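Local structure of inactive glucansucrase (Lactobacillus reuteri, 5JBD) at residues A[254-259]-A[297-302]; A[260-265]-A[746-751]; A[280-285]-A[291-296]. The protein is an inactive glucansucrase of glycosyl hydrolase family 70, a large multidomain protein built around a TIM-type barrel and carrying a bound calcium ion. All coordinates share one frame; numbering follows the deposited sequence.

Contact 1: residues A[254-259]-A[297-302]; sequences ENLNWE and GQLMND
Two first torsions of different kind bring the leucines together: Leu299 carries CG opposite its own N (chi1 176°), whereas Leu256 carries CG opposite its carbonyl carbon (chi1 -65°), so that the two side chains lie side by side, running opposite ways. The branch of Leu256 that touches is CD2, which lies alongside Leu299 at 4.0 Å from CB, near the root of that side chain and not at its end. Leu299 CD2 reaches farther across and sits 3.7 Å from the carbonyl O of Leu256, a van der Waals contact. The same methyl lies against Glu259, whose CB is 3.7 Å from Leu299 CD2. The extended Glu259 chain bows off this methyl at CG and CD, and OE1 returns to 3.7 Å from Leu299 CD2. All three residues are buried. What is joined here is helix 249-263 with helix 291-304, two helices of the family 70 barrel layer that packs outside the parallel strands. The summed buried surface is small, 130 Å², because Leu299 is the one side chain of 297-302 to touch 254-259. Leu808 of helix 805-811 also packs on Leu299, while Ile748 of strand 743-748 packs on Glu259.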
loop_
_atom_site.group_PDB
_atom_site.type_symbol
_atom_site.label_atom_id
_atom_site.label_comp_id
_atom_site.label_asym_id
_atom_site.label_seq_id
_atom_site.Cartn_x
_atom_site.Cartn_y
_atom_site.Cartn_z
ATOM N N GLU A 254 -6.487 -14.003 -14.153
ATOM C CA GLU A 254 -7.388 -13.118 -13.388
ATOM C C GLU A 254 -6.921 -11.646 -13.336
ATOM O O GLU A 254 -7.753 -10.733 -13.386
ATOM C CB GLU A 254 -7.674 -13.689 -11.976
ATOM C CG GLU A 254 -8.418 -12.779 -10.987
ATOM C CD GLU A 254 -9.765 -12.253 -11.471
ATOM O OE1 GLU A 254 -10.348 -12.806 -12.432
ATOM O OE2 GLU A 254 -10.251 -11.263 -10.869
ATOM N N ASN A 255 -5.614 -11.406 -13.265
ATOM C CA ASN A 255 -5.097 -10.015 -13.313
ATOM C C ASN A 255 -5.442 -9.332 -14.641
ATOM O O ASN A 255 -5.830 -8.150 -14.652
ATOM C CB ASN A 255 -3.580 -9.965 -13.080
ATOM C CG ASN A 255 -3.189 -10.371 -11.674
ATOM O OD1 ASN A 255 -3.942 -10.167 -10.706
ATOM N ND2 ASN A 255 -2.001 -10.950 -11.553
ATOM N N LEU A 256 -5.333 -10.089 -15.739
ATOM C CA LEU A 256 -5.709 -9.604 -17.065
ATOM C C LEU A 256 -7.188 -9.244 -17.110
ATOM O O LEU A 256 -7.543 -8.181 -17.627
ATOM C CB LEU A 256 -5.362 -10.625 -18.156
ATOM C CG LEU A 256 -3.878 -10.904 -18.345
ATOM C CD1 LEU A 256 -3.663 -12.052 -19.309
ATOM C CD2 LEU A 256 -3.155 -9.667 -18.841
ATOM N N ASN A 257 -8.029 -10.116 -16.554
ATOM C CA ASN A 257 -9.464 -9.842 -16.369
ATOM C C ASN A 257 -9.701 -8.530 -15.626
ATOM O O ASN A 257 -10.505 -7.703 -16.050
ATOM C CB ASN A 257 -10.134 -10.986 -15.595
ATOM C CG ASN A 257 -11.639 -10.956 -15.709
ATOM O OD1 ASN A 257 -12.200 -11.446 -16.690
ATOM N ND2 ASN A 257 -12.305 -10.378 -14.714
ATOM N N TRP A 258 -8.999 -8.367 -14.511
ATOM C CA TRP A 258 -9.128 -7.192 -13.640
ATOM C C TRP A 258 -8.689 -5.907 -14.345
ATOM O O TRP A 258 -9.352 -4.867 -14.255
ATOM C CB TRP A 258 -8.283 -7.401 -12.378
ATOM C CG TRP A 258 -8.554 -6.469 -11.227
ATOM C CD1 TRP A 258 -9.699 -5.774 -10.970
ATOM C CD2 TRP A 258 -7.672 -6.198 -10.131
ATOM N NE1 TRP A 258 -9.573 -5.070 -9.800
ATOM C CE2 TRP A 258 -8.341 -5.320 -9.263
ATOM C CE3 TRP A 258 -6.379 -6.604 -9.811
ATOM C CZ2 TRP A 258 -7.754 -4.829 -8.093
ATOM C CZ3 TRP A 258 -5.801 -6.136 -8.642
ATOM C CH2 TRP A 258 -6.490 -5.262 -7.793
ATOM N N GLU A 259 -7.566 -5.991 -15.053
ATOM C CA GLU A 259 -7.067 -4.859 -15.843
ATOM C C GLU A 259 -8.053 -4.455 -16.934
ATOM O O GLU A 259 -8.354 -3.269 -17.092
ATOM C CB GLU A 259 -5.699 -5.199 -16.432
ATOM C CG GLU A 259 -4.602 -5.308 -15.370
ATOM C CD GLU A 259 -3.446 -6.209 -15.761
ATOM O OE1 GLU A 259 -3.268 -6.468 -16.969
ATOM O OE2 GLU A 259 -2.727 -6.687 -14.851
ATOM N N GLY A 297 1.639 -5.100 -19.843
ATOM C CA GLY A 297 2.105 -4.445 -21.064
ATOM C C GLY A 297 1.585 -5.115 -22.325
ATOM O O GLY A 297 1.170 -4.441 -23.273
ATOM N N GLN A 298 1.570 -6.445 -22.325
ATOM C CA GLN A 298 1.061 -7.209 -23.481
ATOM C C GLN A 298 -0.414 -6.908 -23.750
ATOM O O GLN A 298 -0.796 -6.683 -24.902
ATOM C CB GLN A 298 1.271 -8.700 -23.271
ATOM C CG GLN A 298 0.982 -9.540 -24.506
ATOM C CD GLN A 298 1.047 -11.029 -24.235
ATOM O OE1 GLN A 298 1.500 -11.464 -23.166
ATOM N NE2 GLN A 298 0.592 -11.830 -25.213
ATOM N N LEU A 299 -1.224 -6.892 -22.690
ATOM C CA LEU A 299 -2.657 -6.571 -22.800
ATOM C C LEU A 299 -2.873 -5.193 -23.378
ATOM O O LEU A 299 -3.649 -5.011 -24.311
ATOM C CB LEU A 299 -3.362 -6.646 -21.433
ATOM C CG LEU A 299 -4.852 -6.251 -21.373
ATOM C CD1 LEU A 299 -5.699 -7.206 -22.205
ATOM C CD2 LEU A 299 -5.376 -6.209 -19.947
ATOM N N MET A 300 -2.206 -4.212 -22.789
ATOM C CA MET A 300 -2.395 -2.831 -23.207
ATOM C C MET A 300 -1.875 -2.593 -24.632
ATOM O O MET A 300 -2.477 -1.824 -25.375
ATOM C CB MET A 300 -1.808 -1.880 -22.160
ATOM C CG MET A 300 -2.637 -1.931 -20.863
ATOM S SD MET A 300 -1.983 -0.944 -19.525
ATOM C CE MET A 300 -2.303 0.667 -20.228
ATOM N N ASN A 301 -0.827 -3.306 -25.034
ATOM C CA ASN A 301 -0.381 -3.284 -26.442
ATOM C C ASN A 301 -1.376 -3.975 -27.395
ATOM O O ASN A 301 -1.627 -3.485 -28.500
ATOM C CB ASN A 301 1.025 -3.884 -26.612
ATOM C CG ASN A 301 1.585 -3.680 -28.016
ATOM O OD1 ASN A 301 1.467 -2.597 -28.594
ATOM N ND2 ASN A 301 2.176 -4.730 -28.579
ATOM N N ASP A 302 -1.929 -5.103 -26.978
ATOM C CA ASP A 302 -2.986 -5.770 -27.766
ATOM C C ASP A 302 -4.207 -4.878 -27.974
ATOM O O ASP A 302 -4.743 -4.792 -29.083
ATOM C CB ASP A 302 -3.417 -7.068 -27.078
ATOM C CG ASP A 302 -2.414 -8.181 -27.251
ATOM O OD1 ASP A 302 -1.417 -7.994 -27.995
ATOM O OD2 ASP A 302 -2.627 -9.246 -26.624
#

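Contact 2: residues A[260-265]-A[746-751]; sequences YFLLNY and EDIVMN. With CA (calcium ion), chain C.
Leu262 carries the contact to Glu746 and Ile748, flanked on its own segment by flat groups that pack among themselves. One face of the Tyr260 ring carries Asn264 ND2, 3.5 Å above the ring plane and displaced toward the rim. The Tyr265 ring has Phe261 CE2 at its edge, in plane. The Asn264 amide is fixed by a nearly straight bond, ND2 to Tyr260 O at 3.0 Å (N-H...O angle 163°), with the acceptor close to the amide plane. On the strand-facing side of the helix, Leu262 CD1 lies 4.2 Å from both Ile748 CD1 and Glu746 CG. Glu746 meets the leucine through its CG methylene, while OE2 accepts a hydrogen bond from Ala694 N. With CG1 opposite its N (chi1 -172°) and CD1 extended beyond it (chi2 172°), Ile748 puts CD1 against Leu262. Farther along, Asn751 OD1 binds the calcium ion at 2.3 Å. A water 2.4 Å from the calcium ion donates to Asn751 O, tying backbone and metal together; Glu237, Asp243 and Asn287 also bind the ion. Strand 743-748 thus has a helix packed on its outer side and a metal-binding loop after its C-terminal end, as in the (beta/alpha)8 barrel; that this helix precedes the strand by some 480 residues is consistent with the circular permutation of family 70.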
loop_
_atom_site.group_PDB
_atom_site.type_symbol
_atom_site.label_atom_id
_atom_site.label_comp_id
_atom_site.label_asym_id
_atom_site.label_seq_id
_atom_site.Cartn_x
_atom_site.Cartn_y
_atom_site.Cartn_z
ATOM N N TYR A 260 -8.609 -5.454 -17.630
ATOM C CA TYR A 260 -9.597 -5.204 -18.670
ATOM C C TYR A 260 -10.836 -4.498 -18.085
ATOM O O TYR A 260 -11.372 -3.562 -18.688
ATOM C CB TYR A 260 -9.984 -6.510 -19.396
ATOM C CG TYR A 260 -11.029 -6.304 -20.471
ATOM C CD1 TYR A 260 -10.686 -5.803 -21.729
ATOM C CD2 TYR A 260 -12.374 -6.559 -20.212
ATOM C CE1 TYR A 260 -11.652 -5.578 -22.699
ATOM C CE2 TYR A 260 -13.346 -6.350 -21.176
ATOM C CZ TYR A 260 -12.988 -5.866 -22.408
ATOM O OH TYR A 260 -13.976 -5.666 -23.344
ATOM N N PHE A 261 -11.261 -4.935 -16.902
ATOM C CA PHE A 261 -12.401 -4.332 -16.192
ATOM C C PHE A 261 -12.164 -2.859 -15.881
ATOM O O PHE A 261 -12.985 -1.996 -16.204
ATOM C CB PHE A 261 -12.651 -5.119 -14.897
ATOM C CG PHE A 261 -13.715 -4.547 -13.996
ATOM C CD1 PHE A 261 -15.062 -4.766 -14.256
ATOM C CD2 PHE A 261 -13.363 -3.844 -12.844
ATOM C CE1 PHE A 261 -16.045 -4.266 -13.404
ATOM C CE2 PHE A 261 -14.338 -3.352 -11.987
ATOM C CZ PHE A 261 -15.683 -3.554 -12.273
ATOM N N LEU A 262 -11.019 -2.569 -15.282
ATOM C CA LEU A 262 -10.686 -1.192 -14.907
ATOM C C LEU A 262 -10.526 -0.280 -16.132
ATOM O O LEU A 262 -10.965 0.868 -16.105
ATOM C CB LEU A 262 -9.445 -1.162 -14.023
ATOM C CG LEU A 262 -9.633 -1.818 -12.646
ATOM C CD1 LEU A 262 -8.291 -1.999 -11.987
ATOM C CD2 LEU A 262 -10.582 -1.021 -11.749
ATOM N N LEU A 263 -9.972 -0.819 -17.217
ATOM C CA LEU A 263 -9.779 -0.060 -18.458
ATOM C C LEU A 263 -11.077 0.193 -19.227
ATOM O O LEU A 263 -11.071 0.979 -20.182
ATOM C CB LEU A 263 -8.758 -0.757 -19.379
ATOM C CG LEU A 263 -7.292 -0.820 -18.919
ATOM C CD1 LEU A 263 -6.521 -1.882 -19.703
ATOM C CD2 LEU A 263 -6.579 0.524 -19.035
ATOM N N ASN A 264 -12.170 -0.466 -18.816
ATOM C CA ASN A 264 -13.496 -0.274 -19.385
ATOM C C ASN A 264 -14.589 -0.103 -18.302
ATOM O O ASN A 264 -15.759 -0.404 -18.553
ATOM C CB ASN A 264 -13.819 -1.484 -20.275
ATOM C CG ASN A 264 -12.926 -1.547 -21.491
ATOM O OD1 ASN A 264 -13.145 -0.835 -22.457
ATOM N ND2 ASN A 264 -11.901 -2.370 -21.432
ATOM N N TYR A 265 -14.204 0.417 -17.133
ATOM C CA TYR A 265 -15.057 0.408 -15.923
ATOM C C TYR A 265 -16.499 0.894 -16.138
ATOM O O TYR A 265 -17.468 0.150 -15.884
ATOM C CB TYR A 265 -14.389 1.185 -14.777
ATOM C CG TYR A 265 -15.236 1.236 -13.525
ATOM C CD1 TYR A 265 -15.418 0.098 -12.745
ATOM C CD2 TYR A 265 -15.887 2.403 -13.144
ATOM C CE1 TYR A 265 -16.219 0.116 -11.617
ATOM C CE2 TYR A 265 -16.669 2.444 -11.993
ATOM C CZ TYR A 265 -16.825 1.294 -11.235
ATOM O OH TYR A 265 -17.630 1.294 -10.125
ATOM N N GLU A 746 -5.581 4.325 -12.559
ATOM C CA GLU A 746 -6.015 3.705 -11.300
ATOM C C GLU A 746 -4.831 3.006 -10.678
ATOM O O GLU A 746 -4.018 2.391 -11.367
ATOM C CB GLU A 746 -7.164 2.694 -11.522
ATOM C CG GLU A 746 -7.534 1.808 -10.329
ATOM C CD GLU A 746 -8.064 2.544 -9.094
ATOM O OE1 GLU A 746 -7.728 3.742 -8.865
ATOM O OE2 GLU A 746 -8.801 1.886 -8.313
ATOM N N ASP A 747 -4.742 3.141 -9.366
ATOM C CA ASP A 747 -3.802 2.418 -8.535
ATOM C C ASP A 747 -4.261 0.968 -8.486
ATOM O O ASP A 747 -5.262 0.664 -7.839
ATOM C CB ASP A 747 -3.816 3.036 -7.124
ATOM C CG ASP A 747 -2.517 2.865 -6.378
ATOM O OD1 ASP A 747 -1.895 1.796 -6.511
ATOM O OD2 ASP A 747 -2.125 3.822 -5.643
ATOM N N ILE A 748 -3.544 0.086 -9.174
ATOM C CA ILE A 748 -3.905 -1.343 -9.247
ATOM C C ILE A 748 -3.013 -2.088 -8.264
ATOM O O ILE A 748 -1.808 -1.838 -8.214
ATOM C CB ILE A 748 -3.856 -1.923 -10.691
ATOM C CG1 ILE A 748 -4.426 -3.355 -10.716
ATOM C CG2 ILE A 748 -2.445 -1.882 -11.301
ATOM C CD1 ILE A 748 -4.588 -3.925 -12.103
ATOM N N VAL A 749 -3.620 -2.996 -7.493
ATOM C CA VAL A 749 -2.996 -3.555 -6.289
ATOM C C VAL A 749 -3.017 -5.079 -6.337
ATOM O O VAL A 749 -3.928 -5.708 -5.791
ATOM C CB VAL A 749 -3.717 -3.065 -5.018
ATOM C CG1 VAL A 749 -3.006 -3.555 -3.751
ATOM C CG2 VAL A 749 -3.807 -1.544 -5.027
ATOM N N MET A 750 -2.003 -5.661 -6.990
ATOM C CA MET A 750 -1.899 -7.123 -7.152
ATOM C C MET A 750 -1.188 -7.842 -6.009
ATOM O O MET A 750 -1.224 -9.071 -5.962
ATOM C CB MET A 750 -1.220 -7.485 -8.483
ATOM C CG MET A 750 -2.076 -7.194 -9.711
ATOM S SD MET A 750 -1.269 -7.495 -11.309
ATOM C CE MET A 750 -0.379 -5.937 -11.523
ATOM N N ASN A 751 -0.562 -7.120 -5.080
ATOM C CA ASN A 751 0.301 -7.797 -4.121
ATOM C C ASN A 751 -0.468 -8.546 -3.045
ATOM O O ASN A 751 -0.101 -9.678 -2.729
ATOM C CB ASN A 751 1.281 -6.866 -3.441
ATOM C CG ASN A 751 2.186 -7.606 -2.463
ATOM O OD1 ASN A 751 3.022 -8.441 -2.857
ATOM N ND2 ASN A 751 2.007 -7.326 -1.178
HETATM CA CA CA C . 4.024 -10.471 -3.053
HETATM O O HOH W 1 2.023 -10.855 -4.339
#

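Contact 3: residues A[280-285]-A[291-296]; sequences FRVDAA and DVLDQM
Met296 crosses from helix to strand, and its CB and CG serve as a spacer, since the close contacts begin at the sulfur. SD lies 3.7 Å from Val282 CG2, the valine methyl and the sulfur meeting end-on. The chain is straight as far as SD and then bends (chi3 -81°), which turns CE toward the Phe280 ring, 3.7 Å from CD2. SD and CE each touch both the Val282 CG2 methyl and the CD2 corner of the Phe280 ring. This is a Met-aromatic contact of oblique type: SD stands 5.0 Å from the centroid of the Phe280 ring and 60° off the ring normal. The strand and helix segments run almost antiparallel, at 171°, with their axes 11.9 Å apart at closest approach, as expected for the first half of a beta-alpha-beta crossover: strand 279-282 leads to helix 291-304, and strand 319-320 then lies parallel beside the first strand in the barrel sheet. One turn earlier in the helix, Leu293 supplies the second point of contact. Its CD2 meets the other methyl of valine, Val282 CG1, at 3.9 Å, and it also approaches Ala285 CB at 4.2 Å. The other branch, Leu293 CD1, rests 4.0 Å from Ala285 O. A type II beta turn from Val282 to Ala285 sets Ala285 beside Leu293. The CB of Arg281 is directed away from the helix; its NH1 makes a salt bridge of 2.9 Å with Asp283 OD1, on the anti lone pair, while also pairing with Asp747.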
loop_
_atom_site.group_PDB
_atom_site.type_symbol
_atom_site.label_atom_id
_atom_site.label_comp_id
_atom_site.label_asym_id
_atom_site.label_seq_id
_atom_site.Cartn_x
_atom_site.Cartn_y
_atom_site.Cartn_z
ATOM N N PHE A 280 -2.462 2.575 -15.597
ATOM C CA PHE A 280 -2.265 2.174 -14.203
ATOM C C PHE A 280 -1.058 2.774 -13.508
ATOM O O PHE A 280 0.006 2.985 -14.114
ATOM C CB PHE A 280 -2.146 0.656 -14.118
ATOM C CG PHE A 280 -3.336 -0.062 -14.666
ATOM C CD1 PHE A 280 -4.560 -0.003 -13.996
ATOM C CD2 PHE A 280 -3.256 -0.788 -15.850
ATOM C CE1 PHE A 280 -5.672 -0.661 -14.492
ATOM C CE2 PHE A 280 -4.373 -1.450 -16.347
ATOM C CZ PHE A 280 -5.578 -1.389 -15.673
ATOM N N ARG A 281 -1.241 3.046 -12.219
ATOM C CA ARG A 281 -0.150 3.184 -11.280
ATOM C C ARG A 281 -0.039 1.821 -10.611
ATOM O O ARG A 281 -0.992 1.372 -9.977
ATOM C CB ARG A 281 -0.443 4.315 -10.284
ATOM C CG ARG A 281 0.642 4.591 -9.263
ATOM C CD ARG A 281 0.548 3.676 -8.051
ATOM N NE ARG A 281 1.388 4.102 -6.929
ATOM C CZ ARG A 281 1.468 3.456 -5.761
ATOM N NH1 ARG A 281 0.766 2.350 -5.552
ATOM N NH2 ARG A 281 2.230 3.933 -4.789
ATOM N N VAL A 282 1.102 1.149 -10.756
ATOM C CA VAL A 282 1.225 -0.241 -10.326
ATOM C C VAL A 282 1.823 -0.335 -8.918
ATOM O O VAL A 282 3.029 -0.114 -8.716
ATOM C CB VAL A 282 2.029 -1.079 -11.334
ATOM C CG1 VAL A 282 2.059 -2.539 -10.902
ATOM C CG2 VAL A 282 1.426 -0.945 -12.731
ATOM N N ASP A 283 0.963 -0.640 -7.944
ATOM C CA ASP A 283 1.374 -0.730 -6.543
ATOM C C ASP A 283 2.285 -1.923 -6.304
ATOM O O ASP A 283 2.047 -3.018 -6.845
ATOM C CB ASP A 283 0.140 -0.882 -5.650
ATOM C CG ASP A 283 0.481 -0.880 -4.165
ATOM O OD1 ASP A 283 1.013 0.143 -3.666
ATOM O OD2 ASP A 283 0.209 -1.900 -3.515
ATOM N N ALA A 284 3.340 -1.720 -5.519
ATOM C CA ALA A 284 4.222 -2.823 -5.075
ATOM C C ALA A 284 4.827 -3.620 -6.234
ATOM O O ALA A 284 4.948 -4.856 -6.192
ATOM C CB ALA A 284 3.454 -3.745 -4.114
ATOM N N ALA A 285 5.205 -2.910 -7.292
ATOM C CA ALA A 285 5.749 -3.561 -8.498
ATOM C C ALA A 285 7.052 -4.313 -8.248
ATOM O O ALA A 285 7.387 -5.186 -9.047
ATOM C CB ALA A 285 5.940 -2.560 -9.615
ATOM N N ASP A 291 6.365 -11.386 -14.044
ATOM C CA ASP A 291 5.504 -11.819 -15.151
ATOM C C ASP A 291 4.304 -10.904 -15.335
ATOM O O ASP A 291 3.891 -10.656 -16.469
ATOM C CB ASP A 291 4.938 -13.221 -14.915
ATOM C CG ASP A 291 5.979 -14.309 -14.897
ATOM O OD1 ASP A 291 7.154 -14.088 -15.279
ATOM O OD2 ASP A 291 5.599 -15.432 -14.483
ATOM N N VAL A 292 3.722 -10.424 -14.228
ATOM C CA VAL A 292 2.484 -9.641 -14.316
ATOM C C VAL A 292 2.715 -8.259 -14.930
ATOM O O VAL A 292 1.802 -7.684 -15.512
ATOM C CB VAL A 292 1.728 -9.529 -12.973
ATOM C CG1 VAL A 292 1.448 -10.910 -12.392
ATOM C CG2 VAL A 292 2.460 -8.635 -11.973
ATOM N N LEU A 293 3.942 -7.750 -14.843
ATOM C CA LEU A 293 4.297 -6.503 -15.529
ATOM C C LEU A 293 4.424 -6.727 -17.038
ATOM O O LEU A 293 3.950 -5.910 -17.816
ATOM C CB LEU A 293 5.574 -5.902 -14.941
ATOM C CG LEU A 293 5.621 -5.720 -13.418
ATOM C CD1 LEU A 293 7.007 -5.266 -12.992
ATOM C CD2 LEU A 293 4.574 -4.722 -12.954
ATOM N N ASP A 294 5.031 -7.839 -17.448
ATOM C CA ASP A 294 5.058 -8.236 -18.864
ATOM C C ASP A 294 3.639 -8.366 -19.423
ATOM O O ASP A 294 3.328 -7.864 -20.495
ATOM C CB ASP A 294 5.769 -9.584 -19.049
ATOM C CG ASP A 294 7.273 -9.511 -18.845
ATOM O OD1 ASP A 294 7.883 -8.429 -18.999
ATOM O OD2 ASP A 294 7.872 -10.565 -18.555
ATOM N N GLN A 295 2.789 -9.055 -18.666
ATOM C CA GLN A 295 1.420 -9.390 -19.110
ATOM C C GLN A 295 0.524 -8.169 -19.199
ATOM O O GLN A 295 -0.248 -8.039 -20.153
ATOM C CB GLN A 295 0.833 -10.465 -18.189
ATOM C CG GLN A 295 1.546 -11.796 -18.418
ATOM C CD GLN A 295 1.503 -12.765 -17.258
ATOM O OE1 GLN A 295 1.063 -12.438 -16.145
ATOM N NE2 GLN A 295 2.014 -13.970 -17.508
ATOM N N MET A 296 0.665 -7.259 -18.241
ATOM C CA MET A 296 -0.040 -5.976 -18.302
ATOM C C MET A 296 0.341 -5.212 -19.572
ATOM O O MET A 296 -0.527 -4.716 -20.276
ATOM C CB MET A 296 0.264 -5.126 -17.070
ATOM C CG MET A 296 -0.413 -3.761 -17.058
ATOM S SD MET A 296 0.060 -2.715 -15.683
ATOM C CE MET A 296 -0.999 -3.410 -14.412
#

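In the fold
The three contacts form one compact cluster: the centres of contacts 1 and 2 lie about 9 Å apart, and that of contact 3 about 10 Å from each. Helix 249-263 serves contacts 1 and 2, helix 291-304 serves contacts 1 and 3, and contacts 2 and 3 use the neighbouring parallel strands 743-748 and 279-282. Along the chain contact 3 is nested within both others, whereas contacts 1 and 2 interleave. Ile748 CD1, 3.5 Å from Glu259 CG, joins contact 2 to contact 1. Strands adjacent in the barrel thus come from positions more than 460 residues apart, consistent with the circular permutation of family 70.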